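Local coordinates for dimethylsulfoniopropionate lyase (Roseovarius nubinhibens, PDB 4B29), which probably cleaves dimethylsulfoniopropionate to release dimethyl sulfide, as a metal-binding cupin-type lyase, at residues L89-S101 against L112-H126. Sequence-based numbering, arbitrary orientation.
Sequences LVAAAPHVEWRHS and LNRFGWFELAGPSGH. With PO4 (phosphate ion), chain E.
The F118 ring turns its edge to one face of the W98 indole, an edge-to-face pair with planes 81° apart. With chi1 at 67°, F118 CG sits between the backbone N and the carbonyl carbon, which swings the ring in against W98 and V96. V96 lies over a face of F118, its CG1 3.9 Å from the ring centroid, and L89 CD2 meets F118 CZ at the ring's edge. W98 is held from its own edge too: NE1 donates in plane to A93 O. L112 CD2 lies over the centre of the H100 ring in a CH-pi contact, while H100 NE2 donates to L112 O, tilted from the carbonyl plane. H126 NE2 accepts from E97 N, 2.9 Å away and in the imidazole plane. On W117, R99 CB sits over the five-membered ring, and W117 NE1 donates to S101 OG at 3.0 Å, tilted from the indole plane. The extended arginine chain runs on across the indole until R99 NH1 nears W117 CH2, the guanidinium almost upright to it. Beyond, R99 NE and NH2 grip E97 OE2 side-on, while NH1 reaches the anti lone pair of E119 OE1 at 3.1 Å. S124 OG shares that oxygen, and R99 NH2 also donates a hydrogen bond to S124 O. The backbones of R99 and W117 make a single antiparallel hydrogen-bonded bridge, bringing residues 98-100 alongside strand 115-122, which pairs on its other side with strand 133-139 in a sheet of the cupin β-barrel.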
loop_
_atom_site.group_PDB
_atom_site.type_symbol
_atom_site.label_atom_id
_atom_site.label_comp_id
_atom_site.label_asym_id
_atom_site.label_seq_id
_atom_site.Cartn_x
_atom_site.Cartn_y
_atom_site.Cartn_z
ATOM N N LEU A 89 9.344 -1.901 6.336
ATOM C CA LEU A 89 9.093 -1.601 4.958
ATOM C C LEU A 89 10.318 -0.954 4.332
ATOM O O LEU A 89 10.674 -1.259 3.204
ATOM C CB LEU A 89 7.861 -0.678 4.814
ATOM C CG LEU A 89 6.569 -1.490 5.026
ATOM C CD1 LEU A 89 5.352 -0.527 5.311
ATOM C CD2 LEU A 89 6.269 -2.293 3.727
ATOM N N VAL A 90 10.940 -0.024 5.069
ATOM C CA VAL A 90 12.153 0.627 4.542
ATOM C C VAL A 90 13.259 -0.459 4.325
ATOM O O VAL A 90 13.901 -0.456 3.271
ATOM C CB VAL A 90 12.619 1.767 5.471
ATOM C CG1 VAL A 90 14.007 2.270 5.031
ATOM C CG2 VAL A 90 11.609 2.943 5.390
ATOM N N ALA A 91 13.401 -1.377 5.269
ATOM C CA ALA A 91 14.434 -2.440 5.168
ATOM C C ALA A 91 14.127 -3.410 4.022
ATOM O O ALA A 91 15.058 -3.959 3.401
ATOM C CB ALA A 91 14.576 -3.196 6.483
ATOM N N ALA A 92 12.835 -3.613 3.728
ATOM C CA ALA A 92 12.411 -4.457 2.599
ATOM C C ALA A 92 12.547 -3.824 1.246
ATOM O O ALA A 92 12.502 -4.500 0.232
ATOM C CB ALA A 92 10.910 -4.896 2.800
ATOM N N ALA A 93 12.646 -2.492 1.192
ATOM C CA ALA A 93 12.546 -1.802 -0.082
ATOM C C ALA A 93 13.493 -2.297 -1.185
ATOM O O ALA A 93 13.092 -2.348 -2.328
ATOM C CB ALA A 93 12.637 -0.260 0.100
ATOM N N PRO A 94 14.758 -2.635 -0.843
ATOM C CA PRO A 94 15.668 -3.113 -1.913
ATOM C C PRO A 94 15.425 -4.547 -2.353
ATOM O O PRO A 94 16.144 -5.057 -3.220
ATOM C CB PRO A 94 17.073 -3.062 -1.249
ATOM C CG PRO A 94 16.921 -2.234 -0.020
ATOM C CD PRO A 94 15.463 -2.396 0.431
ATOM N N HIS A 95 14.400 -5.176 -1.783
ATOM C CA HIS A 95 14.163 -6.625 -1.977
ATOM C C HIS A 95 12.813 -6.913 -2.584
ATOM O O HIS A 95 12.540 -8.072 -2.919
ATOM C CB HIS A 95 14.235 -7.332 -0.642
ATOM C CG HIS A 95 15.566 -7.192 0.021
ATOM N ND1 HIS A 95 16.721 -7.716 -0.536
ATOM C CD2 HIS A 95 15.935 -6.572 1.162
ATOM C CE1 HIS A 95 17.749 -7.420 0.247
ATOM N NE2 HIS A 95 17.300 -6.739 1.292
ATOM N N VAL A 96 11.968 -5.896 -2.725
ATOM C CA VAL A 96 10.619 -6.153 -3.252
ATOM C C VAL A 96 10.508 -5.888 -4.720
ATOM O O VAL A 96 11.349 -5.196 -5.332
ATOM C CB VAL A 96 9.521 -5.347 -2.489
ATOM C CG1 VAL A 96 9.497 -5.715 -1.001
ATOM C CG2 VAL A 96 9.720 -3.844 -2.686
ATOM N N GLU A 97 9.437 -6.414 -5.327
ATOM C CA GLU A 97 9.135 -6.168 -6.708
ATOM C C GLU A 97 8.254 -4.911 -6.852
ATOM O O GLU A 97 7.013 -4.973 -6.761
ATOM C CB GLU A 97 8.439 -7.415 -7.342
ATOM C CG GLU A 97 8.068 -7.133 -8.777
ATOM C CD GLU A 97 7.184 -8.235 -9.333
ATOM O OE1 GLU A 97 7.700 -9.356 -9.522
ATOM O OE2 GLU A 97 5.990 -7.978 -9.562
ATOM N N TRP A 98 8.887 -3.753 -7.087
ATOM C CA TRP A 98 8.153 -2.493 -7.241
ATOM C C TRP A 98 7.478 -2.435 -8.581
ATOM O O TRP A 98 8.049 -2.883 -9.616
ATOM C CB TRP A 98 9.094 -1.269 -7.070
ATOM C CG TRP A 98 9.571 -1.117 -5.715
ATOM C CD1 TRP A 98 10.776 -1.541 -5.205
ATOM C CD2 TRP A 98 8.875 -0.478 -4.640
ATOM N NE1 TRP A 98 10.844 -1.228 -3.858
ATOM C CE2 TRP A 98 9.693 -0.556 -3.506
ATOM C CE3 TRP A 98 7.591 0.126 -4.530
ATOM C CZ2 TRP A 98 9.298 -0.062 -2.247
ATOM C CZ3 TRP A 98 7.199 0.661 -3.287
ATOM C CH2 TRP A 98 8.037 0.567 -2.165
ATOM N N ARG A 99 6.276 -1.837 -8.541
ATOM C CA ARG A 99 5.379 -1.651 -9.676
ATOM C C ARG A 99 4.881 -0.199 -9.775
ATOM O O ARG A 99 4.850 0.545 -8.775
ATOM C CB ARG A 99 4.160 -2.598 -9.536
ATOM C CG ARG A 99 4.565 -4.054 -9.262
ATOM C CD ARG A 99 3.364 -4.972 -9.021
ATOM N NE ARG A 99 3.770 -6.382 -8.932
ATOM C CZ ARG A 99 2.980 -7.366 -8.493
ATOM N NH1 ARG A 99 1.729 -7.115 -8.164
ATOM N NH2 ARG A 99 3.433 -8.622 -8.440
ATOM N N HIS A 100 4.477 0.192 -10.986
ATOM C CA HIS A 100 3.988 1.550 -11.257
ATOM C C HIS A 100 2.535 1.566 -11.709
ATOM O O HIS A 100 1.744 2.411 -11.273
ATOM C CB HIS A 100 4.772 2.157 -12.420
ATOM C CG HIS A 100 5.897 3.034 -12.003
ATOM N ND1 HIS A 100 7.002 3.233 -12.798
ATOM C CD2 HIS A 100 6.071 3.792 -10.899
ATOM C CE1 HIS A 100 7.826 4.061 -12.180
ATOM N NE2 HIS A 100 7.285 4.404 -11.024
ATOM N N SER A 101 2.228 0.742 -12.717
ATOM C CA SER A 101 0.820 0.603 -13.143
ATOM C C SER A 101 0.465 1.664 -14.182
ATOM O O SER A 101 -0.074 1.316 -15.220
ATOM C CB SER A 101 -0.238 0.620 -12.001
ATOM O OG SER A 101 -0.316 -0.602 -11.277
ATOM N N LEU A 112 5.736 9.228 -11.278
ATOM C CA LEU A 112 6.389 7.908 -11.471
ATOM C C LEU A 112 7.720 7.790 -10.745
ATOM O O LEU A 112 8.077 6.706 -10.257
ATOM C CB LEU A 112 6.535 7.585 -12.965
ATOM C CG LEU A 112 5.199 7.404 -13.710
ATOM C CD1 LEU A 112 5.415 7.222 -15.199
ATOM C CD2 LEU A 112 4.429 6.162 -13.149
ATOM N N ASN A 113 8.482 8.890 -10.644
ATOM C CA ASN A 113 9.740 8.860 -9.903
ATOM C C ASN A 113 9.569 8.697 -8.407
ATOM O O ASN A 113 10.424 8.116 -7.725
ATOM C CB ASN A 113 10.512 10.177 -10.123
ATOM C CG ASN A 113 11.162 10.245 -11.491
ATOM O OD1 ASN A 113 11.438 9.216 -12.134
ATOM N ND2 ASN A 113 11.424 11.472 -11.945
ATOM N N ARG A 114 8.491 9.263 -7.872
ATOM C CA ARG A 114 8.398 9.441 -6.432
ATOM C C ARG A 114 7.193 8.669 -5.833
ATOM O O ARG A 114 6.826 8.882 -4.692
ATOM C CB ARG A 114 8.308 10.955 -6.077
ATOM C CG ARG A 114 9.557 11.688 -6.593
ATOM C CD ARG A 114 9.725 13.072 -5.921
ATOM N NE ARG A 114 8.600 13.922 -6.318
ATOM C CZ ARG A 114 7.684 14.371 -5.461
ATOM N NH1 ARG A 114 7.765 14.060 -4.167
ATOM N NH2 ARG A 114 6.697 15.133 -5.905
ATOM N N PHE A 115 6.678 7.728 -6.600
ATOM C CA PHE A 115 5.635 6.821 -6.065
ATOM C C PHE A 115 5.946 5.415 -6.555
ATOM O O PHE A 115 6.559 5.218 -7.622
ATOM C CB PHE A 115 4.249 7.270 -6.550
ATOM C CG PHE A 115 3.385 6.142 -7.088
ATOM C CD1 PHE A 115 3.459 5.803 -8.440
ATOM C CD2 PHE A 115 2.535 5.406 -6.243
ATOM C CE1 PHE A 115 2.665 4.782 -8.984
ATOM C CE2 PHE A 115 1.742 4.343 -6.787
ATOM C CZ PHE A 115 1.814 4.061 -8.138
ATOM N N GLY A 116 5.507 4.422 -5.798
ATOM C CA GLY A 116 5.459 3.061 -6.375
ATOM C C GLY A 116 4.651 2.184 -5.426
ATOM O O GLY A 116 4.239 2.617 -4.353
ATOM N N TRP A 117 4.422 0.944 -5.825
ATOM C CA TRP A 117 3.695 0.030 -4.950
ATOM C C TRP A 117 4.223 -1.387 -5.154
ATOM O O TRP A 117 4.891 -1.674 -6.165
ATOM C CB TRP A 117 2.178 0.054 -5.270
ATOM C CG TRP A 117 1.786 -0.477 -6.611
ATOM C CD1 TRP A 117 1.873 0.159 -7.805
ATOM C CD2 TRP A 117 1.232 -1.781 -6.882
ATOM N NE1 TRP A 117 1.386 -0.663 -8.825
ATOM C CE2 TRP A 117 0.996 -1.857 -8.276
ATOM C CE3 TRP A 117 0.909 -2.874 -6.073
ATOM C CZ2 TRP A 117 0.436 -3.000 -8.893
ATOM C CZ3 TRP A 117 0.363 -4.020 -6.684
ATOM C CH2 TRP A 117 0.134 -4.056 -8.083
ATOM N N PHE A 118 3.870 -2.272 -4.225
ATOM C CA PHE A 118 4.196 -3.670 -4.453
ATOM C C PHE A 118 3.161 -4.537 -3.747
ATOM O O PHE A 118 2.398 -4.065 -2.884
ATOM C CB PHE A 118 5.621 -4.000 -3.981
ATOM C CG PHE A 118 5.850 -3.919 -2.471
ATOM C CD1 PHE A 118 5.652 -5.019 -1.613
ATOM C CD2 PHE A 118 6.315 -2.730 -1.913
ATOM C CE1 PHE A 118 5.941 -4.931 -0.217
ATOM C CE2 PHE A 118 6.616 -2.648 -0.536
ATOM C CZ PHE A 118 6.405 -3.712 0.332
ATOM N N GLU A 119 3.145 -5.828 -4.093
ATOM C CA GLU A 119 2.167 -6.744 -3.477
ATOM C C GLU A 119 2.913 -7.609 -2.480
ATOM O O GLU A 119 3.780 -8.412 -2.856
ATOM C CB GLU A 119 1.522 -7.605 -4.585
ATOM C CG GLU A 119 0.388 -8.535 -4.085
ATOM C CD GLU A 119 -0.260 -9.301 -5.256
ATOM O OE1 GLU A 119 -0.004 -8.997 -6.446
ATOM O OE2 GLU A 119 -0.814 -10.373 -4.966
ATOM N N LEU A 120 2.636 -7.412 -1.199
ATOM C CA LEU A 120 3.326 -8.177 -0.186
ATOM C C LEU A 120 2.805 -9.601 -0.143
ATOM O O LEU A 120 3.589 -10.570 -0.052
ATOM C CB LEU A 120 3.099 -7.497 1.176
ATOM C CG LEU A 120 3.614 -8.248 2.400
ATOM C CD1 LEU A 120 5.181 -8.576 2.234
ATOM C CD2 LEU A 120 3.318 -7.443 3.686
ATOM N N ALA A 121 1.481 -9.738 -0.156
ATOM C CA ALA A 121 0.864 -11.087 -0.031
ATOM C C ALA A 121 -0.320 -11.115 -0.964
ATOM O O ALA A 121 -1.060 -10.127 -1.112
ATOM C CB ALA A 121 0.410 -11.399 1.386
ATOM N N GLY A 122 -0.513 -12.261 -1.628
ATOM C CA GLY A 122 -1.687 -12.380 -2.462
ATOM C C GLY A 122 -1.364 -13.297 -3.639
ATOM O O GLY A 122 -0.306 -13.988 -3.644
ATOM N N PRO A 123 -2.210 -13.285 -4.660
ATOM C CA PRO A 123 -2.007 -14.239 -5.766
ATOM C C PRO A 123 -0.629 -14.054 -6.414
ATOM O O PRO A 123 0.004 -15.042 -6.794
ATOM C CB PRO A 123 -3.118 -13.860 -6.749
ATOM C CG PRO A 123 -4.282 -13.463 -5.777
ATOM C CD PRO A 123 -3.571 -12.679 -4.683
ATOM N N SER A 124 -0.146 -12.810 -6.463
ATOM C CA SER A 124 1.209 -12.543 -7.021
ATOM C C SER A 124 2.096 -11.763 -6.032
ATOM O O SER A 124 2.915 -10.905 -6.435
ATOM C CB SER A 124 1.183 -11.911 -8.404
ATOM O OG SER A 124 0.223 -10.944 -8.559
ATOM N N GLY A 125 1.915 -12.079 -4.769
ATOM C CA GLY A 125 2.668 -11.449 -3.684
ATOM C C GLY A 125 4.065 -12.040 -3.536
ATOM O O GLY A 125 4.425 -13.080 -4.147
ATOM N N HIS A 126 4.884 -11.408 -2.706
ATOM C CA HIS A 126 6.105 -12.078 -2.254
ATOM C C HIS A 126 5.773 -13.289 -1.379
ATOM O O HIS A 126 6.617 -14.205 -1.246
ATOM C CB HIS A 126 6.969 -11.065 -1.487
ATOM C CG HIS A 126 7.645 -10.122 -2.411
ATOM N ND1 HIS A 126 8.795 -10.475 -3.095
ATOM C CD2 HIS A 126 7.276 -8.911 -2.888
ATOM C CE1 HIS A 126 9.130 -9.492 -3.913
ATOM N NE2 HIS A 126 8.225 -8.534 -3.808
HETATM P P PO4 E . 10.734 12.594 -1.185
HETATM O O1 PO4 E . 12.205 12.156 -1.374
HETATM O O2 PO4 E . 9.857 11.451 -0.704
HETATM O O3 PO4 E . 10.680 13.564 -0.031
HETATM O O4 PO4 E . 10.122 13.135 -2.471
HETATM O O HOH W 1 4.875 -6.614 -6.231
#